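Local coordinates for prophage MuSo2, 43 kDa tail protein (Shewanella oneidensis, PDB 3CDD), which is probably a structural component of the baseplate in the tail of a Mu-like prophage, at residues N116-L119 and T120-A123. Residues are numbered along the deposited sequence; the frame is centred on the assembly and turned at random.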
ATOM      1  N   ASN A 116      23.533  29.973 -18.056  1.00 27.44           N
ATOM      2  CA  ASN A 116      23.670  31.228 -17.296  1.00 27.81           C
ATOM      3  C   ASN A 116      22.320  31.872 -16.975  1.00 27.87           C
ATOM      4  O   ASN A 116      22.159  33.093 -17.023  1.00 27.95           O
ATOM      5  CB  ASN A 116      24.621  32.198 -18.023  1.00 27.82           C
ATOM      6  CG  ASN A 116      26.006  31.611 -18.204  1.00 29.21           C
ATOM      7  OD1 ASN A 116      26.638  31.195 -17.233  1.00 31.82           O
ATOM      8  ND2 ASN A 116      26.495  31.579 -19.449  1.00 29.99           N
ATOM      9  N   GLN A 117      21.356  31.017 -16.643  1.00 27.85           N
ATOM     10  CA  GLN A 117      19.993  31.429 -16.364  1.00 28.12           C
ATOM     11  C   GLN A 117      19.710  31.310 -14.881  1.00 28.19           C
ATOM     12  O   GLN A 117      20.164  30.368 -14.222  1.00 28.55           O
ATOM     13  CB  GLN A 117      19.006  30.536 -17.129  1.00 28.15           C
ATOM     14  CG  GLN A 117      19.174  30.541 -18.650  1.00 28.81           C
ATOM     15  CD  GLN A 117      18.905  31.905 -19.251  1.00 30.55           C
ATOM     16  OE1 GLN A 117      17.785  32.410 -19.180  1.00 32.74           O
ATOM     17  NE2 GLN A 117      19.931  32.518 -19.836  1.00 28.32           N
ATOM     18  N   THR A 118      18.955  32.269 -14.356  1.00 27.82           N
ATOM     19  CA  THR A 118      18.406  32.133 -13.017  1.00 27.84           C
ATOM     20  C   THR A 118      17.252  31.121 -12.998  1.00 27.69           C
ATOM     21  O   THR A 118      16.739  30.706 -14.052  1.00 27.24           O
ATOM     22  CB  THR A 118      17.905  33.485 -12.454  1.00 27.93           C
ATOM     23  OG1 THR A 118      16.828  33.974 -13.264  1.00 28.61           O
ATOM     24  CG2 THR A 118      19.041  34.509 -12.420  1.00 26.72           C
ATOM     25  N   LEU A 119      16.864  30.722 -11.784  1.00 27.51           N
ATOM     26  CA  LEU A 119      15.691  29.902 -11.566  1.00 27.17           C
ATOM     27  C   LEU A 119      14.460  30.524 -12.213  1.00 27.43           C
ATOM     28  O   LEU A 119      13.624  29.811 -12.796  1.00 27.69           O
ATOM     29  CB  LEU A 119      15.456  29.714 -10.057  1.00 27.25           C
ATOM     30  CG  LEU A 119      14.206  28.956  -9.572  1.00 28.88           C
ATOM     31  CD1 LEU A 119      14.180  27.524 -10.105  1.00 29.24           C
ATOM     32  CD2 LEU A 119      14.083  28.985  -8.045  1.00 26.74           C
ATOM     33  N   THR A 120      14.334  31.842 -12.096  1.00 27.05           N
ATOM     34  CA  THR A 120      13.174  32.549 -12.624  1.00 27.09           C
ATOM     35  C   THR A 120      13.147  32.529 -14.155  1.00 26.89           C
ATOM     36  O   THR A 120      12.093  32.305 -14.752  1.00 26.46           O
ATOM     37  CB  THR A 120      13.051  34.010 -12.069  1.00 27.58           C
ATOM     38  OG1 THR A 120      12.909  33.968 -10.646  1.00 28.23           O
ATOM     39  CG2 THR A 120      11.822  34.749 -12.668  1.00 26.26           C
ATOM     40  N   GLN A 121      14.294  32.750 -14.790  1.00 26.54           N
ATOM     41  CA  GLN A 121      14.340  32.648 -16.242  1.00 26.49           C
ATOM     42  C   GLN A 121      14.006  31.231 -16.719  1.00 26.20           C
ATOM     43  O   GLN A 121      13.249  31.049 -17.682  1.00 25.94           O
ATOM     44  CB  GLN A 121      15.690  33.107 -16.800  1.00 26.91           C
ATOM     45  CG  GLN A 121      15.932  34.602 -16.680  1.00 27.04           C
ATOM     46  CD  GLN A 121      17.393  34.947 -16.829  1.00 27.74           C
ATOM     47  OE1 GLN A 121      18.257  34.300 -16.233  1.00 26.32           O
ATOM     48  NE2 GLN A 121      17.681  35.964 -17.638  1.00 27.21           N
ATOM     49  N   ILE A 122      14.549  30.224 -16.045  1.00 26.22           N
ATOM     50  CA  ILE A 122      14.243  28.849 -16.439  1.00 26.33           C
ATOM     51  C   ILE A 122      12.730  28.570 -16.277  1.00 26.83           C
ATOM     52  O   ILE A 122      12.085  28.056 -17.189  1.00 26.67           O
ATOM     53  CB  ILE A 122      15.156  27.807 -15.721  1.00 26.00           C
ATOM     54  CG1 ILE A 122      16.584  27.918 -16.272  1.00 25.44           C
ATOM     55  CG2 ILE A 122      14.603  26.386 -15.890  1.00 25.24           C
ATOM     56  CD1 ILE A 122      17.660  27.401 -15.349  1.00 24.42           C
ATOM     57  N   ALA A 123      12.169  28.954 -15.134  1.00 28.00           N
ATOM     58  CA  ALA A 123      10.752  28.705 -14.837  1.00 28.79           C
ATOM     59  C   ALA A 123       9.848  29.396 -15.855  1.00 29.73           C
ATOM     60  O   ALA A 123       8.864  28.801 -16.286  1.00 30.62           O
ATOM     61  CB  ALA A 123      10.402  29.120 -13.400  1.00 28.16           C
TER
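Ile122 N bonds to Thr118 O (3.0 Å) and Ala123 N to Leu119 O (2.9 Å), two i to i+4 backbone bonds that set the first turn of helix 119-127, which a capping box of Thr118 and Gln121 closes at its start. The chain leaves strand 113-115, turns at Asn116 and enters the helix with Thr118 at the N-cap. The first N-H groups of a helix lack acceptors from a preceding turn, and here Thr118 OG1 supplies one, accepting from Gln121 N at 3.2 Å, nearly straight at 167°. The box is reciprocal: Gln121 OE1 takes Thr118 N at 2.9 Å, the donor lying in the plane of the side-chain carbonyl. A chi1 of 63° tucks Thr118 OG1 in over the backbone, where it can meet Gln121 N. Gln117, bent at chi2, brings OE1 to 3.2 Å from Gln121 CB, the two amide planes 22° apart, and its NE2 bonds to Asn115 O. On the inner side Leu119 and Ile122 pack against Leu162, joining the capped turn to helix 155-164 within this gp44-like region. Ile122 CG1 also reaches back across the turn to Gln117 CB, 3.7 Å away.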